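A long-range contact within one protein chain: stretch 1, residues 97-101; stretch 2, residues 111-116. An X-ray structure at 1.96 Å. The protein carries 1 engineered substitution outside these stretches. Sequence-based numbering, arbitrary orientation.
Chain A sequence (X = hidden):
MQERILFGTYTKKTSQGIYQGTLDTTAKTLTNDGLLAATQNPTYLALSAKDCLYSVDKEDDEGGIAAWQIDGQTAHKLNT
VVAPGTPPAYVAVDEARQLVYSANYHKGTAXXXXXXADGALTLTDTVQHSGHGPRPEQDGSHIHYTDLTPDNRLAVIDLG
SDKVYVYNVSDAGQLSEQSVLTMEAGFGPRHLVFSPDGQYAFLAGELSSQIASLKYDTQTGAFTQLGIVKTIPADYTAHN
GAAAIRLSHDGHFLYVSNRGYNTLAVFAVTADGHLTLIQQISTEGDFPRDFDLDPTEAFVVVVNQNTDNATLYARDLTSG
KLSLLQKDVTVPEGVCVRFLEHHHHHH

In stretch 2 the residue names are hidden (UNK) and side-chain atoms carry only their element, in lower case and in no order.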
ATOM      1  N   ARG A  97       0.617 -18.858  -6.839  1.00 10.74           N
ATOM      2  CA  ARG A  97      -0.476 -19.079  -7.787  1.00 12.26           C
ATOM      3  C   ARG A  97      -0.278 -18.382  -9.134  1.00 14.10           C
ATOM      4  O   ARG A  97      -1.024 -18.636 -10.080  1.00 12.74           O
ATOM      5  CB  ARG A  97      -1.809 -18.596  -7.195  1.00 10.92           C
ATOM      6  CG  ARG A  97      -2.254 -19.288  -5.911  1.00 15.81           C
ATOM      7  CD  ARG A  97      -3.686 -18.885  -5.556  1.00 17.64           C
ATOM      8  NE  ARG A  97      -4.188 -19.554  -4.356  1.00 17.08           N
ATOM      9  CZ  ARG A  97      -4.095 -19.062  -3.122  1.00 16.44           C
ATOM     10  NH1 ARG A  97      -3.516 -17.887  -2.913  1.00 10.88           N
ATOM     11  NH2 ARG A  97      -4.589 -19.742  -2.096  1.00 16.04           N
ATOM     12  N   GLN A  98       0.714 -17.504  -9.215  1.00 12.70           N
ATOM     13  CA  GLN A  98       0.980 -16.751 -10.438  1.00 11.44           C
ATOM     14  C   GLN A  98      -0.252 -15.943 -10.846  1.00 11.46           C
ATOM     15  O   GLN A  98      -0.754 -16.050 -11.968  1.00 12.15           O
ATOM     16  CB  GLN A  98       1.420 -17.694 -11.563  1.00 11.89           C
ATOM     17  CG  GLN A  98       2.859 -18.180 -11.390  1.00 16.27           C
ATOM     18  CD  GLN A  98       3.868 -17.044 -11.506  1.00 18.37           C
ATOM     19  OE1 GLN A  98       4.027 -16.455 -12.573  1.00 18.72           O
ATOM     20  NE2 GLN A  98       4.549 -16.732 -10.404  1.00 12.34           N
ATOM     21  N   LEU A  99      -0.732 -15.137  -9.903  1.00 11.10           N
ATOM     22  CA  LEU A  99      -1.895 -14.281 -10.106  1.00  9.85           C
ATOM     23  C   LEU A  99      -1.557 -12.859  -9.659  1.00 11.36           C
ATOM     24  O   LEU A  99      -0.632 -12.649  -8.875  1.00 10.35           O
ATOM     25  CB  LEU A  99      -3.080 -14.775  -9.265  1.00 12.44           C
ATOM     26  CG  LEU A  99      -3.658 -16.181  -9.451  1.00 13.34           C
ATOM     27  CD1 LEU A  99      -4.713 -16.433  -8.373  1.00  8.74           C
ATOM     28  CD2 LEU A  99      -4.257 -16.321 -10.838  1.00 13.01           C
ATOM     29  N   VAL A 100      -2.312 -11.890 -10.165  1.00  9.95           N
ATOM     30  CA  VAL A 100      -2.142 -10.488  -9.786  1.00  8.13           C
ATOM     31  C   VAL A 100      -3.504 -10.015  -9.283  1.00  9.22           C
ATOM     32  O   VAL A 100      -4.525 -10.263  -9.923  1.00  9.51           O
ATOM     33  CB  VAL A 100      -1.692  -9.608 -10.986  1.00  8.69           C
ATOM     34  CG1 VAL A 100      -1.896  -8.126 -10.663  1.00 11.49           C
ATOM     35  CG2 VAL A 100      -0.209  -9.863 -11.285  1.00 10.86           C
ATOM     36  N   TYR A 101      -3.520  -9.365  -8.124  1.00  6.42           N
ATOM     37  CA  TYR A 101      -4.763  -8.862  -7.548  1.00  8.14           C
ATOM     38  C   TYR A 101      -4.787  -7.339  -7.601  1.00 11.71           C
ATOM     39  O   TYR A 101      -3.746  -6.694  -7.481  1.00 11.13           O
ATOM     40  CB  TYR A 101      -4.885  -9.279  -6.081  1.00 10.95           C
ATOM     41  CG  TYR A 101      -4.725 -10.756  -5.816  1.00 11.38           C
ATOM     42  CD1 TYR A 101      -5.669 -11.676  -6.265  1.00 12.21           C
ATOM     43  CD2 TYR A 101      -3.636 -11.230  -5.086  1.00 12.19           C
ATOM     44  CE1 TYR A 101      -5.527 -13.042  -6.000  1.00 17.13           C
ATOM     45  CE2 TYR A 101      -3.484 -12.584  -4.817  1.00 13.24           C
ATOM     46  CZ  TYR A 101      -4.434 -13.484  -5.272  1.00 14.44           C
ATOM     47  OH  TYR A 101      -4.265 -14.826  -5.022  1.00 10.31           O
ATOM     48  N   UNK A 111     -10.338  -7.455  -8.303  1.00 12.61           N
ATOM     49  CA  UNK A 111     -10.141  -8.201  -9.536  1.00 13.52           C
ATOM     50  C   UNK A 111      -8.952  -9.144  -9.444  1.00 12.84           C
ATOM     51  O   UNK A 111      -8.016  -8.906  -8.673  1.00  9.93           O
ATOM     52  o   UNK A 111     -12.123  -5.932 -13.329  1.00 53.54           O
ATOM     53  o   UNK A 111      -9.938  -5.926 -13.123  1.00 57.59           O
ATOM     54  c   UNK A 111      -9.949  -7.246 -10.722  1.00 20.62           C
ATOM     55  c   UNK A 111     -11.085  -6.090 -12.650  1.00 50.00           C
ATOM     56  c   UNK A 111     -11.194  -6.491 -11.189  1.00 32.83           C
ATOM     57  N   UNK A 112      -9.005 -10.216 -10.233  1.00  8.10           N
ATOM     58  CA  UNK A 112      -7.942 -11.213 -10.259  1.00 10.63           C
ATOM     59  C   UNK A 112      -7.524 -11.443 -11.705  1.00  9.60           C
ATOM     60  O   UNK A 112      -8.370 -11.547 -12.596  1.00 10.17           O
ATOM     61  c   UNK A 112      -8.421 -12.561  -9.669  1.00 10.72           C
ATOM     62  c   UNK A 112      -9.043 -12.337  -8.298  1.00  7.15           C
ATOM     63  c   UNK A 112      -7.249 -13.546  -9.587  1.00  6.46           C
ATOM     64  N   UNK A 113      -6.217 -11.508 -11.936  1.00 11.23           N
ATOM     65  CA  UNK A 113      -5.668 -11.735 -13.267  1.00 13.84           C
ATOM     66  C   UNK A 113      -4.622 -12.833 -13.158  1.00 15.00           C
ATOM     67  O   UNK A 113      -3.985 -12.978 -12.115  1.00 14.72           O
ATOM     68  c   UNK A 113      -5.994  -9.330 -14.078  1.00 16.31           C
ATOM     69  c   UNK A 113      -6.736  -6.485 -13.899  1.00 47.33           C
ATOM     70 se   UNK A 113      -5.155  -7.598 -14.006  1.00 27.27          SE
ATOM     71  c   UNK A 113      -5.012 -10.451 -13.791  1.00 14.61           C
ATOM     72  N   UNK A 114      -4.444 -13.610 -14.222  1.00 14.26           N
ATOM     73  CA  UNK A 114      -3.448 -14.676 -14.199  1.00 12.55           C
ATOM     74  C   UNK A 114      -2.212 -14.253 -14.987  1.00 11.70           C
ATOM     75  O   UNK A 114      -2.319 -13.587 -16.014  1.00 11.16           O
ATOM     76  n   UNK A 114      -6.261 -18.458 -18.496  1.00 42.83           N
ATOM     77  c   UNK A 114      -4.532 -15.896 -16.195  1.00 23.30           C
ATOM     78  c   UNK A 114      -5.145 -17.226 -16.628  1.00 32.71           C
ATOM     79  c   UNK A 114      -5.585 -17.193 -18.086  1.00 36.84           C
ATOM     80  c   UNK A 114      -4.035 -15.977 -14.764  1.00 15.17           C
ATOM     81  N   UNK A 115      -1.040 -14.643 -14.495  1.00 11.57           N
ATOM     82  CA  UNK A 115       0.223 -14.290 -15.134  1.00 11.54           C
ATOM     83  C   UNK A 115       0.661 -15.356 -16.138  1.00 15.10           C
ATOM     84  O   UNK A 115       0.779 -16.531 -15.797  1.00 14.35           O
ATOM     85  c   UNK A 115       0.875 -13.145 -12.990  1.00 12.78           C
ATOM     86  c   UNK A 115       2.617 -13.638 -14.726  1.00 11.91           C
ATOM     87  c   UNK A 115       1.337 -14.123 -14.075  1.00 10.94           C
ATOM     88  c   UNK A 115       1.784 -13.100 -11.777  1.00 13.81           C
ATOM     89  N   UNK A 116       0.901 -14.940 -17.378  1.00 12.45           N
ATOM     90  CA  UNK A 116       1.345 -15.864 -18.417  1.00 13.87           C
ATOM     91  C   UNK A 116       2.837 -16.127 -18.236  1.00 16.90           C
ATOM     92  O   UNK A 116       3.488 -15.492 -17.407  1.00 14.73           O
ATOM     93  c   UNK A 116       1.080 -15.275 -19.800  1.00 15.62           C
TER
HETATM   94  O   HOH W   1       3.472 -17.569 -14.917  1.00 29.63           O
HETATM   95  O   HOH W   2      -6.115  -8.032 -10.943  1.00 35.86           O

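Position 111 has five side-chain atoms, an unbranched run of three carbons whose last carries two oxygens. That carboxylate end leads away from stretch 1, and only the backbone reaches across, its O 3.4 Å from Tyr101 CA in a CA-H...O contact. Two carbons before the carboxylate carbon make it Glu111; one would make aspartate.

Position 112 carries three carbons, one on CA and two more on that one. The fork shares a face with Leu99 and Tyr101 and stands directly across from Tyr101. This is Val112; its CG1 lies 4.0 Å from Leu99 CD1 and its CG2 4.0 Å from Tyr101 CD1, at the edge of the ring.

At position 113 an unbranched chain runs carbon, carbon, selenium, carbon. Its CB is 4.4 Å from Val100 CB, on its cross-strand partner, while the end of the chain leads away. The heavy atom settles the matter: selenomethionine, Met113. The backbone does more, pairing in both directions: Val100 N donates to Met113 O at 2.8 Å, and Met113 N to Val100 O at 2.9 Å.

Position 114 shows four carbons in a row ending in nitrogen. Only the root of this chain packs here, with CB 3.9 Å from Leu99 CD2; the extended remainder leads away into an exposed setting, so the terminal nitrogen takes no part in the contact. This is Lys114.

Position 115 has four carbons, forked at the first, with one arm two carbons long. The end of the longer arm packs against Val100 and the backbone N of Leu99, and the short arm lies by the Gln98 side chain; this is Ile115, which has the largest covered area of either stretch. Its CD1 sits 3.8 Å from Val100 CG2 and 3.7 Å from Leu99 N, and its CG2 3.8 Å from Gln98 OE1. Ile115 N donates to Gln98 O at 2.9 Å, nearly straight at 170°.

Position 116 has a single side-chain carbon, pointing away and touching nothing on stretch 1: Ala116, already past the strand.

The contact is an antiparallel strand pair, its directions 154° apart. Three backbone hydrogen bonds set the register, and alternation sorts the side chains: Leu99, Tyr101, Val112 and Lys114 share one face, with Val100 and Met113 on the other. One water lies within hydrogen-bonding reach of Gln98 OE1 at 2.7 Å and Ile115 O at 3.0 Å; another donates to Val100 O at 2.9 Å and, weakly, to Glu111 O at 3.1 Å. The rule: backbone pairing fixes the alignment, branched apolar side chains pack between neighbours, and long polar chains carry their charged ends away.

Stretch 2, residues 111-116: EVMKIA
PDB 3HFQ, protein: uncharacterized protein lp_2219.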